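Local coordinates for protein alpha-1,2-mannosidase (PDB 2WW2) that hydrolyses alpha-mannosides with inversion of configuration as a calcium-dependent family GH92 enzyme of a human gut bacterium, at residues A[386-391]-A[406-411]; A[461-464]-A[470-473]. All coordinates share one frame; numbering follows the deposited sequence.

How the contacts relate
Both contacts join neighbouring helices of the GH92 catalytic domain, and both are apolar, yet they differ in depth and closeness. Contact 1, between 386-391 and 406-411, is buried: a single long methionine bridges helices 383-393 and 401-413. Contact 2, between 461-464 and 470-473, is only partly buried and lies farther from the centre of the chain; there alanines let the end of helix 444-465 meet helix 468-475 closely, with polar side chains at the margin. The two are contiguous through Phe-461, whose CD2 lies 3.6 Å from SD of Met-408 and whose CB packs on Val-389. Helix 444-465 therefore takes part in both packings.

Contact 1 of 2, residues A[386-391]-A[406-411]; sequences SLLVDA and EAMIHQ
A buried, wholly apolar helix-helix contact joins Leu-388 and Val-389 of helix 383-393 to Met-408 of helix 401-413, inside the catalytic domain. No hydrogen bond links 386-391 to 406-411. The backbones stand well apart, with CA of Leu-388 and CA of Met-408 9.0 Å from each other, and the long methionine spans the interval. Its CG lies beside the backbone N (chi1 -73°), and the chain runs extended from there, which carries the terminal methyl across to the other helix. CE settles against both neighbours at once: CE of Met-408 is 3.7 Å from CG2 of Val-389 and 3.8 Å from CB of Leu-388, while CD1 of Leu-388 flanks the same methyl at 3.9 Å. The sulfur follows more loosely, SD of Met-408 lying 4.1 Å from CG2 of Val-389. With chi1 of Val-389 at 173°, CG1 is turned anti to the backbone N and CG2 is left beside it, against the methyl of Met-408. The two helices follow one another in the chain and belong to the (alpha/alpha)6-barrel catalytic domain of family GH92, of the six-hairpin glycosidase clan. Helix 444-465 covers the contact, with Cys-457 touching Val-389 and Ile-458 touching Met-408. Leu-388 also packs on Thr-354 of helix 347-364 and on Met-367.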
loop_
_atom_site.group_PDB
_atom_site.type_symbol
_atom_site.label_atom_id
_atom_site.label_comp_id
_atom_site.label_asym_id
_atom_site.label_seq_id
_atom_site.Cartn_x
_atom_site.Cartn_y
_atom_site.Cartn_z
ATOM N N SER A 386 37.146 4.666 -2.421
ATOM C CA SER A 386 36.583 5.997 -2.226
ATOM C C SER A 386 37.229 6.722 -1.038
ATOM O O SER A 386 37.571 7.903 -1.135
ATOM C CB SER A 386 35.062 5.910 -2.029
ATOM O OG SER A 386 34.544 7.192 -1.686
ATOM N N LEU A 387 37.402 6.031 0.084
ATOM C CA LEU A 387 38.048 6.662 1.246
ATOM C C LEU A 387 39.443 7.169 0.899
ATOM O O LEU A 387 39.830 8.276 1.263
ATOM C CB LEU A 387 38.185 5.669 2.400
ATOM C CG LEU A 387 37.015 5.634 3.389
ATOM C CD1 LEU A 387 35.739 5.133 2.690
ATOM C CD2 LEU A 387 37.399 4.720 4.569
ATOM N N LEU A 388 40.207 6.346 0.197
ATOM C CA LEU A 388 41.547 6.757 -0.191
ATOM C C LEU A 388 41.523 7.946 -1.156
ATOM O O LEU A 388 42.272 8.911 -1.000
ATOM C CB LEU A 388 42.313 5.578 -0.820
ATOM C CG LEU A 388 42.628 4.356 0.065
ATOM C CD1 LEU A 388 43.390 3.280 -0.749
ATOM C CD2 LEU A 388 43.475 4.795 1.243
ATOM N N VAL A 389 40.680 7.866 -2.178
ATOM C CA VAL A 389 40.717 8.896 -3.237
ATOM C C VAL A 389 40.066 10.209 -2.781
ATOM O O VAL A 389 40.567 11.311 -3.063
ATOM C CB VAL A 389 40.057 8.380 -4.518
ATOM C CG1 VAL A 389 39.951 9.516 -5.550
ATOM C CG2 VAL A 389 40.879 7.182 -5.067
ATOM N N ASP A 390 38.954 10.101 -2.064
ATOM C CA ASP A 390 38.314 11.307 -1.549
ATOM C C ASP A 390 39.315 12.087 -0.692
ATOM O O ASP A 390 39.445 13.329 -0.825
ATOM C CB ASP A 390 37.044 10.977 -0.749
ATOM C CG ASP A 390 36.299 12.230 -0.307
ATOM O OD1 ASP A 390 35.869 13.012 -1.195
ATOM O OD2 ASP A 390 36.154 12.445 0.923
ATOM N N ALA A 391 40.036 11.370 0.177
ATOM C CA ALA A 391 41.031 12.014 1.044
ATOM C C ALA A 391 42.143 12.616 0.207
ATOM O O ALA A 391 42.525 13.770 0.403
ATOM C CB ALA A 391 41.603 11.019 2.046
ATOM N N GLU A 406 48.358 0.424 -6.578
ATOM C CA GLU A 406 48.498 -1.020 -6.763
ATOM C C GLU A 406 47.388 -1.742 -6.006
ATOM O O GLU A 406 46.748 -2.655 -6.536
ATOM C CB GLU A 406 49.870 -1.470 -6.265
ATOM C CG GLU A 406 50.045 -2.964 -6.083
ATOM C CD GLU A 406 51.289 -3.298 -5.246
ATOM O OE1 GLU A 406 52.406 -3.070 -5.738
ATOM O OE2 GLU A 406 51.146 -3.787 -4.101
ATOM N N ALA A 407 47.160 -1.306 -4.768
ATOM C CA ALA A 407 46.122 -1.870 -3.924
ATOM C C ALA A 407 44.733 -1.681 -4.543
ATOM O O ALA A 407 43.905 -2.595 -4.520
ATOM C CB ALA A 407 46.174 -1.217 -2.523
ATOM N N MET A 408 44.485 -0.490 -5.089
ATOM C CA MET A 408 43.193 -0.163 -5.703
ATOM C C MET A 408 42.928 -1.050 -6.905
ATOM O O MET A 408 41.850 -1.623 -7.044
ATOM C CB MET A 408 43.185 1.292 -6.183
ATOM C CG MET A 408 43.097 2.327 -5.075
ATOM S SD MET A 408 43.345 3.956 -5.815
ATOM C CE MET A 408 43.657 4.889 -4.312
ATOM N N ILE A 409 43.916 -1.136 -7.792
ATOM C CA ILE A 409 43.776 -1.961 -8.969
ATOM C C ILE A 409 43.555 -3.429 -8.583
ATOM O O ILE A 409 42.721 -4.119 -9.192
ATOM C CB ILE A 409 45.013 -1.837 -9.904
ATOM C CG1 ILE A 409 45.073 -0.428 -10.502
ATOM C CG2 ILE A 409 44.940 -2.871 -11.021
ATOM C CD1 ILE A 409 46.353 -0.141 -11.250
ATOM N N HIS A 410 44.308 -3.919 -7.598
ATOM C CA HIS A 410 44.179 -5.323 -7.182
ATOM C C HIS A 410 42.777 -5.607 -6.637
ATOM O O HIS A 410 42.183 -6.659 -6.887
ATOM C CB HIS A 410 45.249 -5.693 -6.149
ATOM C CG HIS A 410 45.048 -7.037 -5.525
ATOM N ND1 HIS A 410 45.421 -8.215 -6.141
ATOM C CD2 HIS A 410 44.507 -7.388 -4.337
ATOM C CE1 HIS A 410 45.113 -9.234 -5.356
ATOM N NE2 HIS A 410 44.556 -8.755 -4.256
ATOM N N GLN A 411 42.237 -4.643 -5.906
ATOM C CA GLN A 411 40.898 -4.767 -5.345
ATOM C C GLN A 411 39.845 -4.973 -6.454
ATOM O O GLN A 411 38.790 -5.569 -6.219
ATOM C CB GLN A 411 40.574 -3.519 -4.506
ATOM C CG GLN A 411 39.386 -3.675 -3.545
ATOM C CD GLN A 411 39.747 -4.438 -2.281
ATOM O OE1 GLN A 411 40.849 -4.987 -2.160
ATOM N NE2 GLN A 411 38.821 -4.461 -1.319
#

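Contact 2 of 2, residues A[461-464]-A[470-473]; sequences FAES and IADQ
Ala-462 and Ala-471 face each other where two consecutive helices of the catalytic domain, 444-465 and the short 468-475, are joined by a tight turn, so that the second packs back on the last turns of the first. The apolar contacts come first. CB of each alanine points toward the opposite helix, and with such small side chains CA of Ala-462 and CA of Ala-471 come within 5.0 Å of each other. CB of Ala-462 rests 3.7 Å from the backbone N of Ala-471 and 3.8 Å from CG2 of Ile-470. With chi1 of Ile-470 at -67°, CG2 is the branch that meets this methyl. In return, CB of Ala-471 sits 3.6 Å from the backbone N of Glu-463 and 3.8 Å from CB of the same residue, so each methyl meets backbone as well as side chain.

The polar interactions lie at the margin. The extended Glu-463 side chain uses OE1 to hydrogen-bond Tyr-475 and OE2 to hydrogen-bond Gln-468, whose amide also reaches OD1 of Asp-472. The nearest oxygens of the two acids, Glu-463 OE2 and Asp-472 OD1, remain 5.2 Å apart. Within 461-464, OG of Ser-464 donates a 2.9 Å hydrogen bond to O of Phe-461.

With no hydrogen bond between the two segments themselves, their close fit depends on small side chains, while the amide of Gln-468, bonded to both acids, probably eases the proximity of the two carboxylates.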
loop_
_atom_site.group_PDB
_atom_site.type_symbol
_atom_site.label_atom_id
_atom_site.label_comp_id
_atom_site.label_asym_id
_atom_site.label_seq_id
_atom_site.Cartn_x
_atom_site.Cartn_y
_atom_site.Cartn_z
ATOM N N PHE A 461 42.235 9.087 -9.472
ATOM C CA PHE A 461 43.473 8.919 -8.721
ATOM C C PHE A 461 44.650 8.785 -9.659
ATOM O O PHE A 461 45.634 9.528 -9.523
ATOM C CB PHE A 461 43.385 7.718 -7.756
ATOM C CG PHE A 461 44.534 7.625 -6.784
ATOM C CD1 PHE A 461 44.624 8.497 -5.698
ATOM C CD2 PHE A 461 45.516 6.648 -6.937
ATOM C CE1 PHE A 461 45.682 8.407 -4.802
ATOM C CE2 PHE A 461 46.563 6.549 -6.046
ATOM C CZ PHE A 461 46.664 7.437 -4.982
ATOM N N ALA A 462 44.549 7.873 -10.626
ATOM C CA ALA A 462 45.645 7.662 -11.566
ATOM C C ALA A 462 45.935 8.959 -12.325
ATOM O O ALA A 462 47.091 9.317 -12.535
ATOM C CB ALA A 462 45.318 6.557 -12.546
ATOM N N GLU A 463 44.880 9.648 -12.753
ATOM C CA GLU A 463 45.070 10.880 -13.535
ATOM C C GLU A 463 45.866 11.913 -12.733
ATOM O O GLU A 463 46.760 12.578 -13.271
ATOM C CB GLU A 463 43.717 11.465 -13.975
ATOM C CG GLU A 463 43.872 12.592 -14.977
ATOM C CD GLU A 463 42.570 12.971 -15.654
ATOM O OE1 GLU A 463 41.593 13.227 -14.934
ATOM O OE2 GLU A 463 42.552 13.009 -16.909
ATOM N N SER A 464 45.550 12.036 -11.446
ATOM C CA SER A 464 46.234 12.998 -10.576
ATOM C C SER A 464 47.713 12.652 -10.344
ATOM O O SER A 464 48.489 13.515 -9.941
ATOM C CB SER A 464 45.494 13.181 -9.241
ATOM O OG SER A 464 45.848 12.160 -8.319
ATOM N N ILE A 470 46.613 4.488 -17.485
ATOM C CA ILE A 470 45.794 3.808 -16.485
ATOM C C ILE A 470 44.505 4.588 -16.216
ATOM O O ILE A 470 43.419 3.997 -16.081
ATOM C CB ILE A 470 46.585 3.566 -15.183
ATOM C CG1 ILE A 470 47.711 2.547 -15.445
ATOM C CG2 ILE A 470 45.649 3.084 -14.055
ATOM C CD1 ILE A 470 48.699 2.397 -14.289
ATOM N N ALA A 471 44.607 5.913 -16.146
ATOM C CA ALA A 471 43.389 6.729 -15.964
ATOM C C ALA A 471 42.375 6.477 -17.088
ATOM O O ALA A 471 41.195 6.243 -16.834
ATOM C CB ALA A 471 43.729 8.215 -15.857
ATOM N N ASP A 472 42.831 6.520 -18.334
ATOM C CA ASP A 472 41.935 6.269 -19.462
ATOM C C ASP A 472 41.358 4.841 -19.433
ATOM O O ASP A 472 40.198 4.632 -19.765
ATOM C CB ASP A 472 42.631 6.580 -20.805
ATOM C CG ASP A 472 43.049 8.059 -20.928
ATOM O OD1 ASP A 472 42.545 8.922 -20.170
ATOM O OD2 ASP A 472 43.887 8.364 -21.785
ATOM N N GLN A 473 42.143 3.857 -19.005
ATOM C CA GLN A 473 41.600 2.493 -18.853
ATOM C C GLN A 473 40.394 2.490 -17.909
ATOM O O GLN A 473 39.396 1.802 -18.141
ATOM C CB GLN A 473 42.640 1.537 -18.289
ATOM C CG GLN A 473 43.679 1.055 -19.276
ATOM C CD GLN A 473 44.784 0.303 -18.569
ATOM O OE1 GLN A 473 45.965 0.616 -18.726
ATOM N NE2 GLN A 473 44.405 -0.669 -17.757
#